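Local coordinates for protein mandalate racemase/muconate lactonizing enzyme (Unidentified, PDB 4E4U) that probably acts as a mandelate racemase/muconate lactonizing-type enzyme of the enolase superfamily, whose relatives abstract the alpha-proton of carboxylate substrates, at residues A[6-11]-A[24-29]; A[37-42]-A[310-315]; A[344-349]-A[373-378]. One frame throughout, in Å; residues are numbered along the deposited sequence.

Interaction 1: residues A[6-11]-A[24-29]; sequences LETHIV and IFVKLK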
loop_
_atom_site.group_PDB
_atom_site.type_symbol
_atom_site.label_atom_id
_atom_site.label_comp_id
_atom_site.label_asym_id
_atom_site.label_seq_id
_atom_site.Cartn_x
_atom_site.Cartn_y
_atom_site.Cartn_z
ATOM N N LEU A 6 -10.814 -26.046 -43.022
ATOM C CA LEU A 6 -11.645 -25.939 -41.836
ATOM C C LEU A 6 -13.077 -26.318 -42.185
ATOM O O LEU A 6 -13.578 -25.951 -43.251
ATOM C CB LEU A 6 -11.645 -24.491 -41.341
ATOM C CG LEU A 6 -12.853 -24.087 -40.486
ATOM C CD1 LEU A 6 -12.706 -24.639 -39.092
ATOM C CD2 LEU A 6 -13.060 -22.578 -40.470
ATOM N N GLU A 7 -13.730 -27.043 -41.281
ATOM C CA GLU A 7 -15.181 -27.211 -41.308
ATOM C C GLU A 7 -15.728 -26.770 -39.963
ATOM O O GLU A 7 -15.167 -27.119 -38.921
ATOM C CB GLU A 7 -15.567 -28.676 -41.495
ATOM C CG GLU A 7 -15.174 -29.315 -42.804
ATOM C CD GLU A 7 -15.565 -30.789 -42.843
ATOM O OE1 GLU A 7 -16.196 -31.268 -41.874
ATOM O OE2 GLU A 7 -15.241 -31.471 -43.836
ATOM N N THR A 8 -16.832 -26.030 -39.982
ATOM C CA THR A 8 -17.513 -25.637 -38.754
ATOM C C THR A 8 -18.834 -26.383 -38.642
ATOM O O THR A 8 -19.601 -26.446 -39.604
ATOM C CB THR A 8 -17.780 -24.128 -38.740
ATOM O OG1 THR A 8 -16.528 -23.436 -38.761
ATOM C CG2 THR A 8 -18.567 -23.723 -37.496
ATOM N N HIS A 9 -19.087 -26.959 -37.474
ATOM C CA HIS A 9 -20.323 -27.683 -37.229
ATOM C C HIS A 9 -20.948 -27.171 -35.946
ATOM O O HIS A 9 -20.409 -27.389 -34.861
ATOM C CB HIS A 9 -20.052 -29.186 -37.123
ATOM C CG HIS A 9 -19.459 -29.771 -38.365
ATOM N ND1 HIS A 9 -20.223 -30.130 -39.454
ATOM C CD2 HIS A 9 -18.176 -30.046 -38.698
ATOM C CE1 HIS A 9 -19.437 -30.596 -40.407
ATOM N NE2 HIS A 9 -18.187 -30.557 -39.972
ATOM N N ILE A 10 -22.067 -26.466 -36.079
ATOM C CA ILE A 10 -22.778 -25.935 -34.923
ATOM C C ILE A 10 -23.988 -26.824 -34.665
ATOM O O ILE A 10 -24.988 -26.771 -35.383
ATOM C CB ILE A 10 -23.164 -24.451 -35.104
ATOM C CG1 ILE A 10 -21.896 -23.613 -35.315
ATOM C CG2 ILE A 10 -23.943 -23.956 -33.888
ATOM C CD1 ILE A 10 -22.136 -22.125 -35.504
ATOM N N VAL A 11 -23.863 -27.669 -33.648
ATOM C CA VAL A 11 -24.818 -28.730 -33.380
ATOM C C VAL A 11 -25.900 -28.269 -32.413
ATOM O O VAL A 11 -25.601 -27.690 -31.369
ATOM C CB VAL A 11 -24.079 -29.936 -32.771
ATOM C CG1 VAL A 11 -25.045 -31.031 -32.381
ATOM C CG2 VAL A 11 -23.032 -30.463 -33.752
ATOM N N ILE A 24 -20.396 -25.462 -30.629
ATOM C CA ILE A 24 -19.683 -25.003 -31.811
ATOM C C ILE A 24 -18.399 -25.797 -31.992
ATOM O O ILE A 24 -17.447 -25.619 -31.226
ATOM C CB ILE A 24 -19.325 -23.506 -31.697
ATOM C CG1 ILE A 24 -20.575 -22.667 -31.419
ATOM C CG2 ILE A 24 -18.633 -23.035 -32.963
ATOM C CD1 ILE A 24 -20.266 -21.215 -31.073
ATOM N N PHE A 25 -18.364 -26.661 -33.004
ATOM C CA PHE A 25 -17.181 -27.478 -33.260
ATOM C C PHE A 25 -16.452 -27.012 -34.507
ATOM O O PHE A 25 -17.076 -26.559 -35.468
ATOM C CB PHE A 25 -17.557 -28.956 -33.429
ATOM C CG PHE A 25 -18.255 -29.550 -32.238
ATOM C CD1 PHE A 25 -17.629 -29.610 -30.999
ATOM C CD2 PHE A 25 -19.536 -30.076 -32.363
ATOM C CE1 PHE A 25 -18.276 -30.167 -29.904
ATOM C CE2 PHE A 25 -20.179 -30.635 -31.278
ATOM C CZ PHE A 25 -19.554 -30.677 -30.045
ATOM N N VAL A 26 -15.130 -27.142 -34.496
ATOM C CA VAL A 26 -14.336 -26.917 -35.697
ATOM C C VAL A 26 -13.491 -28.152 -35.991
ATOM O O VAL A 26 -12.978 -28.802 -35.070
ATOM C CB VAL A 26 -13.435 -25.667 -35.560
ATOM C CG1 VAL A 26 -14.287 -24.402 -35.545
ATOM C CG2 VAL A 26 -12.560 -25.754 -34.307
ATOM N N LYS A 27 -13.381 -28.494 -37.271
ATOM C CA LYS A 27 -12.531 -29.597 -37.708
ATOM C C LYS A 27 -11.475 -29.074 -38.670
ATOM O O LYS A 27 -11.799 -28.427 -39.666
ATOM C CB LYS A 27 -13.363 -30.709 -38.356
ATOM C CG LYS A 27 -14.208 -31.494 -37.363
ATOM C CD LYS A 27 -15.031 -32.595 -38.042
ATOM C CE LYS A 27 -14.153 -33.680 -38.655
ATOM N NZ LYS A 27 -14.943 -34.744 -39.322
ATOM N N LEU A 28 -10.210 -29.330 -38.348
ATOM C CA LEU A 28 -9.095 -28.913 -39.189
ATOM C C LEU A 28 -8.479 -30.113 -39.870
ATOM O O LEU A 28 -8.419 -31.201 -39.293
ATOM C CB LEU A 28 -8.014 -28.242 -38.345
ATOM C CG LEU A 28 -8.443 -27.049 -37.501
ATOM C CD1 LEU A 28 -7.242 -26.486 -36.756
ATOM C CD2 LEU A 28 -9.081 -25.992 -38.391
ATOM N N LYS A 29 -8.005 -29.925 -41.096
ATOM C CA LYS A 29 -7.254 -30.977 -41.763
ATOM C C LYS A 29 -5.920 -30.425 -42.245
ATOM O O LYS A 29 -5.826 -29.263 -42.661
ATOM C CB LYS A 29 -8.046 -31.581 -42.927
ATOM C CG LYS A 29 -7.599 -32.992 -43.301
ATOM C CD LYS A 29 -8.574 -33.666 -44.257
ATOM C CE LYS A 29 -8.371 -35.179 -44.273
ATOM N NZ LYS A 29 -8.177 -35.707 -45.651
HETATM O O HOH W 1 -16.379 -33.940 -41.432
#
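With CG anti to the backbone N (chi1 157°), Leu6 turns CD1 toward Val26, 3.8 Å from its CB, and the same methyl also touches CD2 of Leu28. Glu7 is held by its backbone in a hydrogen-bonded antiparallel pair with Lys27, where Lys27 N reaches Glu7 O at 2.8 Å. Beyond CG its chain is extended, and OE1 lies 4.5 Å from Lys27 NZ, too far for a salt bridge; one water closes the gap, donating to OE1 and accepting from NZ. Thr8 lies beside Val26, pointing the same way, with OG1 4.0 Å from CG1 of the valine. His9 pairs by two backbone bonds with Phe25, and its NE2 gives a hydrogen bond of 2.8 Å to Glu7 OE1, in the plane of the His9 ring, reaching OE1 on its anti side and 21° out of the carboxylate plane. The Lys27 chain passes the His9 ring at a slant, CD 4.1 Å from CD2. Ile10 packs CG1 on CG2 of Ile24, while Val11 brings CG2 to the ring edge of Phe25, 3.8 Å from CE2. Helix 47-61 lies against the Leu6 and Thr8 face, helix 372-377 against His9 and Lys27. This is the antiparallel beta hairpin that opens the N-terminal domain of enolase-superfamily proteins.

Interaction 2: residues A[37-42]-A[310-315]; sequences VGEIYS and LYNGPV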
loop_
_atom_site.group_PDB
_atom_site.type_symbol
_atom_site.label_atom_id
_atom_site.label_comp_id
_atom_site.label_asym_id
_atom_site.label_seq_id
_atom_site.Cartn_x
_atom_site.Cartn_y
_atom_site.Cartn_z
ATOM N N VAL A 37 -9.914 -31.823 -34.044
ATOM C CA VAL A 37 -11.210 -31.248 -33.705
ATOM C C VAL A 37 -11.091 -30.333 -32.485
ATOM O O VAL A 37 -10.259 -30.562 -31.609
ATOM C CB VAL A 37 -12.275 -32.354 -33.489
ATOM C CG1 VAL A 37 -11.953 -33.188 -32.252
ATOM C CG2 VAL A 37 -13.681 -31.760 -33.410
ATOM N N GLY A 38 -11.903 -29.280 -32.456
ATOM C CA GLY A 38 -11.910 -28.350 -31.344
ATOM C C GLY A 38 -13.304 -27.823 -31.084
ATOM O O GLY A 38 -14.236 -28.066 -31.869
ATOM N N GLU A 39 -13.455 -27.106 -29.976
ATOM C CA GLU A 39 -14.734 -26.531 -29.592
ATOM C C GLU A 39 -14.525 -25.083 -29.177
ATOM O O GLU A 39 -13.501 -24.742 -28.576
ATOM C CB GLU A 39 -15.391 -27.325 -28.454
ATOM C CG GLU A 39 -16.765 -26.784 -28.083
ATOM C CD GLU A 39 -17.609 -27.723 -27.241
ATOM O OE1 GLU A 39 -17.173 -28.854 -26.921
ATOM O OE2 GLU A 39 -18.741 -27.312 -26.900
ATOM N N ILE A 40 -15.497 -24.244 -29.522
ATOM C CA ILE A 40 -15.469 -22.821 -29.243
ATOM C C ILE A 40 -16.548 -22.480 -28.222
ATOM O O ILE A 40 -17.698 -22.889 -28.382
ATOM C CB ILE A 40 -15.717 -22.039 -30.546
ATOM C CG1 ILE A 40 -14.532 -22.236 -31.493
ATOM C CG2 ILE A 40 -15.995 -20.563 -30.271
ATOM C CD1 ILE A 40 -14.748 -21.736 -32.899
ATOM N N TYR A 41 -16.179 -21.743 -27.172
ATOM C CA TYR A 41 -17.140 -21.322 -26.158
ATOM C C TYR A 41 -17.285 -19.813 -26.259
ATOM O O TYR A 41 -16.415 -19.060 -25.808
ATOM C CB TYR A 41 -16.677 -21.719 -24.756
ATOM C CG TYR A 41 -17.740 -21.606 -23.679
ATOM C CD1 TYR A 41 -18.790 -22.508 -23.632
ATOM C CD2 TYR A 41 -17.682 -20.622 -22.700
ATOM C CE1 TYR A 41 -19.760 -22.431 -22.652
ATOM C CE2 TYR A 41 -18.652 -20.540 -21.706
ATOM C CZ TYR A 41 -19.692 -21.449 -21.694
ATOM O OH TYR A 41 -20.671 -21.394 -20.724
ATOM N N SER A 42 -18.368 -19.370 -26.891
ATOM C CA SER A 42 -18.604 -17.945 -27.087
ATOM C C SER A 42 -20.035 -17.735 -27.536
ATOM O O SER A 42 -20.464 -18.314 -28.535
ATOM C CB SER A 42 -17.661 -17.395 -28.159
ATOM O OG SER A 42 -17.743 -15.985 -28.220
ATOM N N LEU A 310 -17.157 -26.270 -17.355
ATOM C CA LEU A 310 -17.667 -26.965 -18.522
ATOM C C LEU A 310 -19.188 -26.822 -18.588
ATOM O O LEU A 310 -19.904 -27.322 -17.722
ATOM C CB LEU A 310 -17.248 -28.438 -18.476
ATOM C CG LEU A 310 -16.937 -29.128 -19.802
ATOM C CD1 LEU A 310 -18.186 -29.219 -20.665
ATOM C CD2 LEU A 310 -15.809 -28.408 -20.535
ATOM N N TYR A 311 -19.670 -26.115 -19.605
ATOM C CA TYR A 311 -21.097 -26.076 -19.904
ATOM C C TYR A 311 -21.234 -26.043 -21.414
ATOM O O TYR A 311 -21.667 -25.052 -22.006
ATOM C CB TYR A 311 -21.810 -24.878 -19.260
ATOM C CG TYR A 311 -23.311 -25.080 -19.263
ATOM C CD1 TYR A 311 -23.891 -26.075 -18.482
ATOM C CD2 TYR A 311 -24.146 -24.316 -20.071
ATOM C CE1 TYR A 311 -25.255 -26.297 -18.492
ATOM C CE2 TYR A 311 -25.525 -24.530 -20.082
ATOM C CZ TYR A 311 -26.068 -25.519 -19.287
ATOM O OH TYR A 311 -27.427 -25.744 -19.289
ATOM N N ASN A 312 -20.838 -27.146 -22.033
ATOM C CA ASN A 312 -20.682 -27.214 -23.476
ATOM C C ASN A 312 -20.436 -28.672 -23.848
ATOM O O ASN A 312 -20.729 -29.563 -23.039
ATOM C CB ASN A 312 -19.585 -26.245 -23.983
ATOM C CG ASN A 312 -18.275 -26.358 -23.219
ATOM O OD1 ASN A 312 -18.106 -25.785 -22.135
ATOM N ND2 ASN A 312 -17.323 -27.070 -23.804
ATOM N N GLY A 313 -19.904 -28.921 -25.045
ATOM C CA GLY A 313 -19.827 -30.268 -25.589
ATOM C C GLY A 313 -18.652 -31.105 -25.115
ATOM O O GLY A 313 -17.817 -30.656 -24.324
ATOM N N PRO A 314 -18.575 -32.346 -25.608
ATOM C CA PRO A 314 -17.544 -33.271 -25.140
ATOM C C PRO A 314 -16.166 -33.002 -25.736
ATOM O O PRO A 314 -15.185 -33.544 -25.241
ATOM C CB PRO A 314 -18.067 -34.637 -25.602
ATOM C CG PRO A 314 -18.869 -34.312 -26.815
ATOM C CD PRO A 314 -19.533 -33.002 -26.513
ATOM N N VAL A 315 -16.081 -32.183 -26.780
ATOM C CA VAL A 315 -14.770 -31.863 -27.342
ATOM C C VAL A 315 -14.036 -30.885 -26.419
ATOM O O VAL A 315 -12.874 -31.103 -26.068
ATOM C CB VAL A 315 -14.870 -31.332 -28.787
ATOM C CG1 VAL A 315 -13.510 -30.848 -29.274
ATOM C CG2 VAL A 315 -15.427 -32.421 -29.716
#
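Glu39 lays its carboxylate over the turn that leads into helix 314-325, overlapping Asn312, Gly313 and Val315. CG is anti to the backbone N (chi1 -177°) and the chain stays extended beyond it, which carries the acid group from the strand to the start of the helix. There OE2 accepts from Gly313 N at 2.7 Å through its syn lone pair. Gly313 is the N-cap residue and, having no side chain, lets OE1 come close to its backbone. The amide of Asn312 stands almost perpendicular to the carboxylate, with planes 87° apart, and its ND2 adds a weak bond to OE2 at 3.4 Å. OE1 accepts from Gly316 N in the first turn, but it also faces Gly313 O at 3.2 Å, two acceptors side by side. On balance the donors at the helix start may favour the ionised form of this buried acid.

Tyr41 meets the loop farther along. Tyr311 O comes to the edge of its ring, 3.3 Å from CE1, while Asn312 OD1 lies 3.7 Å from CD1, approaching obliquely. That OD1 also accepts from Tyr311 N, the donor sitting above the carbonyl plane, and from Asn282 ND2, so OD1 has two donors.

Near the other end of the contact Val315 pushes CG1 against the backbone of Gly38, 3.5 Å from Gly38 C. CG2 of the same valine meets CG2 of Val37 at 4.1 Å.

Phe25 of strand 22-30 packs on both Glu39 and Val315, and helix 47-61 takes Ile40 on the other face of the strand. Strand 35-40, an outermost strand of the N-terminal sheet, is thereby docked on the start of helix 314-325 in the barrel domain.

Interaction 3: residues A[344-349]-A[373-378]; sequences AEVVKT and DVVKRH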
loop_
_atom_site.group_PDB
_atom_site.type_symbol
_atom_site.label_atom_id
_atom_site.label_comp_id
_atom_site.label_asym_id
_atom_site.label_seq_id
_atom_site.Cartn_x
_atom_site.Cartn_y
_atom_site.Cartn_z
ATOM N N ALA A 344 -22.448 -38.357 -25.086
ATOM C CA ALA A 344 -21.878 -39.618 -25.529
ATOM C C ALA A 344 -22.258 -39.877 -26.983
ATOM O O ALA A 344 -21.455 -40.394 -27.760
ATOM C CB ALA A 344 -22.359 -40.755 -24.645
ATOM N N GLU A 345 -23.479 -39.514 -27.355
ATOM C CA GLU A 345 -23.986 -39.832 -28.687
ATOM C C GLU A 345 -23.209 -39.127 -29.799
ATOM O O GLU A 345 -23.014 -39.675 -30.884
ATOM C CB GLU A 345 -25.469 -39.476 -28.789
ATOM C CG GLU A 345 -26.138 -40.070 -30.017
ATOM C CD GLU A 345 -27.586 -39.652 -30.162
ATOM O OE1 GLU A 345 -28.073 -38.878 -29.308
ATOM O OE2 GLU A 345 -28.235 -40.097 -31.132
ATOM N N VAL A 346 -22.763 -37.907 -29.529
ATOM C CA VAL A 346 -22.162 -37.085 -30.571
ATOM C C VAL A 346 -20.688 -37.426 -30.854
ATOM O O VAL A 346 -20.093 -36.900 -31.798
ATOM C CB VAL A 346 -22.351 -35.580 -30.266
ATOM C CG1 VAL A 346 -21.331 -35.095 -29.247
ATOM C CG2 VAL A 346 -22.308 -34.758 -31.545
ATOM N N VAL A 347 -20.106 -38.323 -30.058
ATOM C CA VAL A 347 -18.712 -38.726 -30.278
ATOM C C VAL A 347 -18.581 -40.230 -30.517
ATOM O O VAL A 347 -19.478 -41.002 -30.172
ATOM C CB VAL A 347 -17.777 -38.301 -29.123
ATOM C CG1 VAL A 347 -17.628 -36.781 -29.077
ATOM C CG2 VAL A 347 -18.271 -38.865 -27.793
ATOM N N LYS A 348 -17.459 -40.636 -31.109
ATOM C CA LYS A 348 -17.213 -42.044 -31.421
ATOM C C LYS A 348 -16.910 -42.853 -30.162
ATOM O O LYS A 348 -17.376 -43.982 -30.011
ATOM C CB LYS A 348 -16.057 -42.175 -32.415
ATOM C CG LYS A 348 -16.285 -41.463 -33.747
ATOM C CD LYS A 348 -17.351 -42.145 -34.586
ATOM C CE LYS A 348 -16.843 -43.455 -35.181
ATOM N NZ LYS A 348 -17.878 -44.156 -36.003
ATOM N N THR A 349 -16.115 -42.271 -29.270
ATOM C CA THR A 349 -15.754 -42.905 -28.008
ATOM C C THR A 349 -16.064 -41.928 -26.880
ATOM O O THR A 349 -15.388 -40.920 -26.731
ATOM C CB THR A 349 -14.252 -43.246 -27.962
ATOM O OG1 THR A 349 -13.937 -44.187 -28.995
ATOM C CG2 THR A 349 -13.870 -43.839 -26.610
ATOM N N ASP A 373 -22.140 -38.656 -38.507
ATOM C CA ASP A 373 -23.513 -38.986 -38.856
ATOM C C ASP A 373 -24.480 -38.378 -37.836
ATOM O O ASP A 373 -25.523 -37.835 -38.201
ATOM C CB ASP A 373 -23.691 -40.497 -38.972
ATOM C CG ASP A 373 -22.890 -41.090 -40.118
ATOM O OD1 ASP A 373 -22.824 -40.461 -41.197
ATOM O OD2 ASP A 373 -22.324 -42.185 -39.942
ATOM N N VAL A 374 -24.116 -38.437 -36.559
ATOM C CA VAL A 374 -24.923 -37.817 -35.512
ATOM C C VAL A 374 -24.899 -36.295 -35.644
ATOM O O VAL A 374 -25.944 -35.641 -35.562
ATOM C CB VAL A 374 -24.454 -38.250 -34.107
ATOM C CG1 VAL A 374 -25.212 -37.491 -33.022
ATOM C CG2 VAL A 374 -24.619 -39.760 -33.940
ATOM N N VAL A 375 -23.711 -35.735 -35.862
ATOM C CA VAL A 375 -23.569 -34.297 -36.077
ATOM C C VAL A 375 -24.481 -33.812 -37.205
ATOM O O VAL A 375 -25.207 -32.829 -37.041
ATOM C CB VAL A 375 -22.105 -33.913 -36.375
ATOM C CG1 VAL A 375 -22.006 -32.468 -36.849
ATOM C CG2 VAL A 375 -21.246 -34.125 -35.139
ATOM N N LYS A 376 -24.457 -34.507 -38.338
ATOM C CA LYS A 376 -25.272 -34.101 -39.483
ATOM C C LYS A 376 -26.770 -34.100 -39.168
ATOM O O LYS A 376 -27.506 -33.232 -39.636
ATOM C CB LYS A 376 -24.988 -34.979 -40.704
ATOM C CG LYS A 376 -23.585 -34.813 -41.274
ATOM C CD LYS A 376 -23.322 -35.801 -42.403
ATOM C CE LYS A 376 -21.827 -35.970 -42.644
ATOM N NZ LYS A 376 -21.541 -36.513 -44.002
ATOM N N ARG A 377 -27.215 -35.063 -38.365
ATOM C CA ARG A 377 -28.627 -35.163 -38.010
ATOM C C ARG A 377 -29.068 -34.072 -37.033
ATOM O O ARG A 377 -30.265 -33.833 -36.872
ATOM C CB ARG A 377 -28.951 -36.545 -37.426
ATOM C CG ARG A 377 -28.761 -37.706 -38.392
ATOM C CD ARG A 377 -29.535 -38.943 -37.943
ATOM N NE ARG A 377 -29.199 -39.350 -36.578
ATOM C CZ ARG A 377 -28.166 -40.128 -36.266
ATOM N NH1 ARG A 377 -27.356 -40.571 -37.217
ATOM N NH2 ARG A 377 -27.932 -40.456 -35.003
ATOM N N HIS A 378 -28.110 -33.413 -36.383
ATOM C CA HIS A 378 -28.439 -32.392 -35.390
ATOM C C HIS A 378 -27.944 -31.006 -35.793
ATOM O O HIS A 378 -27.737 -30.134 -34.950
ATOM C CB HIS A 378 -27.925 -32.809 -34.006
ATOM C CG HIS A 378 -28.581 -34.047 -33.484
ATOM N ND1 HIS A 378 -29.702 -34.018 -32.679
ATOM C CD2 HIS A 378 -28.301 -35.359 -33.688
ATOM C CE1 HIS A 378 -30.068 -35.255 -32.396
ATOM N NE2 HIS A 378 -29.243 -36.086 -32.998
HETATM O O HOH W 2 -29.658 -38.868 -32.980
#
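Val374 presses its two methyls against Glu345 and Val346: CG2 lies 3.5 Å from Glu345 O, and CG1 is 3.9 Å from Val346 CA. Beside it, CG2 of Val346 meets CG2 of Val375 at 3.8 Å. All three valines are buried. In Val346, chi1 of 80° puts CG1 between the backbone N and the carbonyl carbon and leaves CG2 anti to the N, the branch that meets Val375, while Pro314 of helix 314-325 packs on Val346 as well. Val375 goes on to His9 and Val11 of strand 3-12.

The solvent side is much looser. Glu345, extended beyond CG, passes its CG by Val374 CG1 and ends near Arg377, where OE2 and NH2 are 3.9 Å apart, a long salt bridge. The carboxylate oxygen comes in at the edge of the guanidinium, near its plane, yet the two flat groups are turned 42° from each other. One water does the closer work: it donates to Glu345 OE2 at 2.6 Å, accepts from Arg377 NH2 at 3.1 Å and is also hydrogen-bonded to His378 NE2.

Val374 CA lies at one face of the Arg377 guanidinium, offset toward its rim. Apolar packing thus carries the direct contact, while backbone bonds of Val346 to Asp371 and of Lys348 to Glu369 also hold this segment; the attraction between Glu345 and Arg377 is probably softened by solvent.

The three contacts come in series along the chain and lie close together. The centres of interactions 1 and 2 are about 11 Å apart, those of interactions 1 and 3 about 13 Å, and those of interactions 2 and 3 about 14 Å. Interactions 1 and 2 share the three-stranded N-terminal sheet, in which strand 22-30 is the middle strand between 3-12 and 35-40. From there interaction 2 crosses to the barrel domain at helix 314-325. Interaction 3 is bound to the other two by side-chain packing, through Pro314 on one side and strand 3-12 on the other. Together they tie the N-terminal domain to the barrel and to the later segment carrying helix 372-377.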